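Local coordinates for protein tautomerase (Advenella mimigardefordensis DPN7, PDB 6VVW) that is of unknown specific function but belongs to the tautomerase superfamily, whose beta-alpha-beta chains here assemble as a trimer, at residues Leu32-Ala35 with Leu36-Arg40; Ala66-Leu69 with Ala70-Asp74; Asp105-Pro108 with Glu109-Gly112. All blocks are in the same frame, centred on the assembly; numbering follows the deposited sequence.

Interaction 1 (Leu32-Ala35 with Leu36-Arg40); sequences LNAA and LPSIR
Ile39 N donates to Leu36 O at 2.7 Å, and this bond closes the type I beta turn from Leu36 to Ile39. The turn folds the chain back on itself, so the CA atoms of Ala34 and Ser38 come within 5.6 Å and the methyl of Ala34 is set against the far limb. Two side chains meet that methyl. The hydroxyl oxygen of Ser38 comes close, with OG 3.0 Å from Ala34 CB; its first torsion (40°) places OG between the backbone N and the carbonyl carbon, on the Ala34 side. Ile39 meets the same methyl with its longer branch, CG1 lying 3.7 Å from Ala34 CB. That branch sits beside the backbone N (chi1 -45°), and CD1, at its end, lies 3.8 Å from the same methyl. Just before the turn, Ala35 CB lies against the proline ring at 4.1 Å from Pro37 CD, a looser apolar touch. Residues 32-39 lie in the loop joining helix 16-30 to strand 40-43. Ile39 and Leu36 turn their side chains onto the helix at Ile28, Thr25 and Glu29, while Arg40 begins strand 40-43, outermost in its own chain, and pairs antiparallel with a strand of a second subunit.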
# COMPACT_ATOMS: atom_id res chain seq x y z
N LEU A 32 -20.86 -10.14 0.80
CA LEU A 32 -21.36 -10.04 2.17
C LEU A 32 -20.75 -8.89 2.98
O LEU A 32 -19.55 -8.60 2.88
CB LEU A 32 -21.15 -11.37 2.91
CG LEU A 32 -22.24 -12.44 2.76
CD1 LEU A 32 -21.65 -13.86 2.74
CD2 LEU A 32 -23.30 -12.34 3.85
N ASN A 33 -21.58 -8.26 3.80
CA ASN A 33 -21.24 -7.10 4.63
C ASN A 33 -20.81 -5.91 3.79
O ASN A 33 -20.57 -6.04 2.58
CB ASN A 33 -20.13 -7.42 5.64
CG ASN A 33 -20.60 -8.30 6.76
OD1 ASN A 33 -21.48 -7.93 7.54
ND2 ASN A 33 -19.99 -9.48 6.86
N ALA A 34 -20.67 -4.76 4.45
CA ALA A 34 -20.45 -3.50 3.76
C ALA A 34 -21.58 -3.25 2.77
O ALA A 34 -21.62 -3.85 1.69
CB ALA A 34 -19.09 -3.49 3.05
N ALA A 35 -22.54 -2.41 3.16
CA ALA A 35 -23.61 -2.05 2.24
C ALA A 35 -22.99 -1.48 0.98
O ALA A 35 -22.85 -2.18 -0.04
CB ALA A 35 -24.54 -1.02 2.87
N LEU A 36 -22.61 -0.21 1.04
CA LEU A 36 -21.89 0.48 -0.01
C LEU A 36 -20.95 1.52 0.61
O LEU A 36 -19.74 1.38 0.46
CB LEU A 36 -22.86 1.11 -1.01
CG LEU A 36 -22.46 1.01 -2.48
CD1 LEU A 36 -21.69 -0.25 -2.71
CD2 LEU A 36 -23.69 1.01 -3.34
N PRO A 37 -21.45 2.52 1.39
CA PRO A 37 -20.60 3.66 1.78
C PRO A 37 -19.27 3.28 2.40
O PRO A 37 -18.39 4.14 2.55
CB PRO A 37 -21.46 4.40 2.80
CG PRO A 37 -22.84 4.00 2.51
CD PRO A 37 -22.78 2.60 2.03
N SER A 38 -19.12 2.01 2.76
CA SER A 38 -17.91 1.52 3.40
C SER A 38 -16.83 1.18 2.39
O SER A 38 -15.64 1.28 2.70
CB SER A 38 -18.25 0.28 4.22
OG SER A 38 -19.19 -0.52 3.50
N ILE A 39 -17.21 0.78 1.24
CA ILE A 39 -16.26 0.31 0.25
C ILE A 39 -15.75 1.49 -0.54
O ILE A 39 -16.49 2.45 -0.81
CB ILE A 39 -16.92 -0.71 -0.68
CG1 ILE A 39 -17.74 -1.71 0.14
CG2 ILE A 39 -15.86 -1.37 -1.55
CD1 ILE A 39 -18.96 -2.26 -0.56
N ARG A 40 -14.48 1.44 -0.90
CA ARG A 40 -13.93 2.25 -1.96
C ARG A 40 -12.96 1.39 -2.73
O ARG A 40 -12.54 0.33 -2.26
CB ARG A 40 -13.26 3.54 -1.44
CG ARG A 40 -12.74 3.44 -0.02
CD ARG A 40 -12.01 4.70 0.42
NE ARG A 40 -12.94 5.71 0.91
CZ ARG A 40 -12.61 6.94 1.30
NH1 ARG A 40 -11.35 7.37 1.27
NH2 ARG A 40 -13.55 7.76 1.71

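Interaction 2 (Ala66-Leu69 with Ala70-Asp74); sequences AFLL and AGRND
The guanidinium of Arg72 lies across the end of strand 62-69, with Leu68 over one face and the backbone of Leu69 beside it. Leu68 CB is 3.6 Å from Arg72 CZ, and Leu68 CD2 stands 4.1 Å above the guanidinium plane, displaced toward its rim. The edge of the group, in plane, faces Leu69 N. The two side chains, Leu68 and Arg72, cross at about a right angle. Arg72 gets there by a return path: CG sits beside its backbone N (chi1 -75°) and the chain then runs extended to NE, carrying the head group back over the strand it follows. Gly71 helps to reverse the chain with a positive phi of 106°, a conformation well suited to glycine. From Leu69 itself, CB lies 4.0 Å from Arg72 NH2. Leu69 N and Arg72 NH1, both donors 3.0 Å apart, cannot bond to each other. A still shorter approach of NH1 to Leu69 O is a clash, which makes the exact placing of the head group uncertain. The chemistry therefore reads as a charged group packed on aliphatic and backbone atoms; the side chain of Asp105 also touches Arg72, and its charge may favour the guanidinium here.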
# COMPACT_ATOMS: atom_id res chain seq x y z
N ALA A 66 -6.61 -5.30 -0.24
CA ALA A 66 -7.95 -5.07 0.28
C ALA A 66 -7.89 -4.85 1.78
O ALA A 66 -7.48 -5.73 2.54
CB ALA A 66 -8.86 -6.25 -0.04
N PHE A 67 -8.33 -3.70 2.22
CA PHE A 67 -8.44 -3.40 3.63
C PHE A 67 -9.89 -3.56 4.04
O PHE A 67 -10.77 -2.84 3.54
CB PHE A 67 -7.93 -1.99 3.91
CG PHE A 67 -6.48 -1.81 3.60
CD1 PHE A 67 -5.52 -2.05 4.56
CD2 PHE A 67 -6.07 -1.41 2.34
CE1 PHE A 67 -4.17 -1.89 4.27
CE2 PHE A 67 -4.73 -1.25 2.05
CZ PHE A 67 -3.78 -1.49 3.02
N LEU A 68 -10.15 -4.52 4.94
CA LEU A 68 -11.50 -4.81 5.41
C LEU A 68 -11.49 -4.76 6.93
O LEU A 68 -10.44 -4.80 7.54
CB LEU A 68 -11.97 -6.16 4.92
CG LEU A 68 -11.64 -6.51 3.48
CD1 LEU A 68 -10.26 -7.16 3.34
CD2 LEU A 68 -12.70 -7.42 2.96
N LEU A 69 -12.66 -4.65 7.55
CA LEU A 69 -12.74 -4.66 9.01
C LEU A 69 -12.76 -6.09 9.53
O LEU A 69 -13.67 -6.86 9.20
CB LEU A 69 -14.00 -3.92 9.48
CG LEU A 69 -13.88 -2.41 9.61
CD1 LEU A 69 -15.24 -1.78 9.36
CD2 LEU A 69 -13.32 -2.01 10.96
N ALA A 70 -11.80 -6.42 10.39
CA ALA A 70 -11.65 -7.79 10.89
C ALA A 70 -12.95 -8.34 11.46
O ALA A 70 -13.90 -7.59 11.72
CB ALA A 70 -10.57 -7.88 11.97
N GLY A 71 -12.99 -9.65 11.65
CA GLY A 71 -14.19 -10.32 12.08
C GLY A 71 -14.92 -11.11 11.02
O GLY A 71 -16.07 -11.49 11.26
N ARG A 72 -14.29 -11.37 9.87
CA ARG A 72 -14.92 -12.03 8.74
C ARG A 72 -14.27 -13.39 8.51
O ARG A 72 -13.17 -13.66 8.97
CB ARG A 72 -14.83 -11.18 7.45
CG ARG A 72 -15.76 -9.92 7.31
CD ARG A 72 -15.67 -9.27 5.88
NE ARG A 72 -15.98 -7.83 5.82
CZ ARG A 72 -15.19 -6.87 6.30
NH1 ARG A 72 -14.06 -7.21 6.89
NH2 ARG A 72 -15.52 -5.57 6.22
N ASN A 73 -14.97 -14.23 7.77
CA ASN A 73 -14.64 -15.64 7.73
C ASN A 73 -13.72 -15.99 6.58
O ASN A 73 -13.87 -15.47 5.47
CB ASN A 73 -15.93 -16.46 7.62
CG ASN A 73 -15.86 -17.72 8.43
OD1 ASN A 73 -14.87 -18.00 9.07
ND2 ASN A 73 -16.92 -18.50 8.39
N ASP A 74 -12.79 -16.90 6.84
CA ASP A 74 -11.96 -17.53 5.84
C ASP A 74 -12.71 -17.86 4.57
O ASP A 74 -12.14 -17.89 3.48
CB ASP A 74 -11.37 -18.83 6.38
CG ASP A 74 -10.10 -18.61 7.14
OD1 ASP A 74 -9.79 -17.43 7.39
OD2 ASP A 74 -9.43 -19.60 7.49

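Interaction 3 (Asp105-Pro108 with Glu109-Gly112); sequences DIAP and EHMG
A hydrogen-bonded beta turn, Ala107 to His110, carries the chain from the end of strand 99-106 into the short, weakly bonded strand 111-112, and the side chains on its two limbs pack against each other. In this tautomerase-superfamily beta-alpha-beta fold the turn lies at a subunit boundary: Met111 and Gly112 pair antiparallel with a strand of a second subunit, so the sheet continues from one chain to the next. The closing bond runs from His110 N to Ala107 O at 2.9 Å. It is fairly straight at the hydrogen (158°), but the donor rises 53° out of the carbonyl plane and so does not use a lone-pair direction. Pro108 and Glu109 occupy the two central positions, with backbone torsions close to those of a type I turn. The apolar part of the contact joins Ile106 and Met111. Their side chains cross at about a right angle, and both branches of the isoleucine take part: CG2 is 3.6 Å from Met111 CB, while CD1 rests beside the same carbon. Met111 SD lies 3.7 Å from Ile106 CG2, and chi3 of -135° turns CE to 3.8 Å from the same carbon. Met111 also touches Phe67 of strand 62-69. The imidazole of His110 extends to the second subunit, packing on its Leu103 and making a weak hydrogen bond through NE2 to its Asp74. With CG beside the backbone N, the ring lies by Ala107, whose CB meets it obliquely, 3.9 Å from His110 ND1. Ile106 CD1 lies 3.1 Å from His110 O, a tight approach.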
# COMPACT_ATOMS: atom_id res chain seq x y z
N ASP A 105 -7.18 -7.64 7.35
CA ASP A 105 -8.30 -7.44 8.25
C ASP A 105 -7.86 -6.54 9.38
O ASP A 105 -6.98 -6.90 10.16
CB ASP A 105 -8.84 -8.78 8.76
CG ASP A 105 -9.62 -9.50 7.70
OD1 ASP A 105 -8.96 -9.96 6.75
OD2 ASP A 105 -10.86 -9.53 7.77
N ILE A 106 -8.47 -5.35 9.44
CA ILE A 106 -8.16 -4.26 10.36
C ILE A 106 -9.14 -4.29 11.52
O ILE A 106 -10.31 -4.67 11.40
CB ILE A 106 -8.18 -2.89 9.65
CG1 ILE A 106 -7.00 -2.03 10.09
CG2 ILE A 106 -9.47 -2.11 9.97
CD1 ILE A 106 -7.27 -0.54 9.98
N ALA A 107 -8.68 -3.92 12.58
CA ALA A 107 -9.40 -3.91 13.84
C ALA A 107 -10.16 -2.61 13.97
O ALA A 107 -9.72 -1.58 13.47
CB ALA A 107 -8.42 -4.07 15.01
N PRO A 108 -11.30 -2.64 14.65
CA PRO A 108 -12.18 -1.47 14.61
C PRO A 108 -11.60 -0.24 15.26
O PRO A 108 -12.05 0.87 14.94
CB PRO A 108 -13.42 -1.98 15.35
CG PRO A 108 -13.43 -3.45 15.07
CD PRO A 108 -11.99 -3.84 15.15
N GLU A 109 -10.63 -0.39 16.15
CA GLU A 109 -9.94 0.73 16.78
C GLU A 109 -8.77 1.24 15.96
O GLU A 109 -8.17 2.25 16.33
CB GLU A 109 -9.39 0.36 18.16
CG GLU A 109 -10.37 -0.35 19.04
CD GLU A 109 -10.27 -1.82 18.90
OE1 GLU A 109 -9.16 -2.28 18.56
OE2 GLU A 109 -11.28 -2.51 19.11
N HIS A 110 -8.40 0.53 14.90
CA HIS A 110 -7.24 0.91 14.12
C HIS A 110 -7.60 1.43 12.74
O HIS A 110 -6.70 1.72 11.95
CB HIS A 110 -6.30 -0.28 14.01
CG HIS A 110 -5.64 -0.62 15.31
ND1 HIS A 110 -5.19 -1.89 15.62
CD2 HIS A 110 -5.38 0.14 16.40
CE1 HIS A 110 -4.67 -1.88 16.83
NE2 HIS A 110 -4.78 -0.66 17.32
N MET A 111 -8.88 1.58 12.43
CA MET A 111 -9.30 2.20 11.18
C MET A 111 -9.92 3.54 11.52
O MET A 111 -10.88 3.61 12.29
CB MET A 111 -10.30 1.34 10.42
CG MET A 111 -10.15 1.51 8.93
SD MET A 111 -11.24 0.43 8.02
CE MET A 111 -10.18 -0.23 6.75
N GLY A 112 -9.36 4.61 10.96
CA GLY A 112 -9.90 5.93 11.19
C GLY A 112 -10.85 6.30 10.09
O GLY A 112 -10.47 6.34 8.92

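Interactions 2 and 3 are joined most directly, their centres about 10 Å apart at the same end of neighbouring strands 62-69 and 99-106. Leu68 O and Ile106 N, 2.8 Å apart, are a probable hydrogen bond, as are Ala70 N and Ile106 O just beyond. Leu69 CD2 also packs on Pro108 CA at 3.9 Å. Interaction 1, centred about 12 Å from interaction 2, meets it through Asn33 CB and Arg72 NE (4.2 Å), whereas the nearest atoms of interactions 1 and 3 stay about 7 Å apart. Pro2 is a common neighbour, touched by Ala34 and Ile39 from interaction 1 and by Leu68 from interaction 2. Interactions 1 and 3 each carry a strand paired with another subunit.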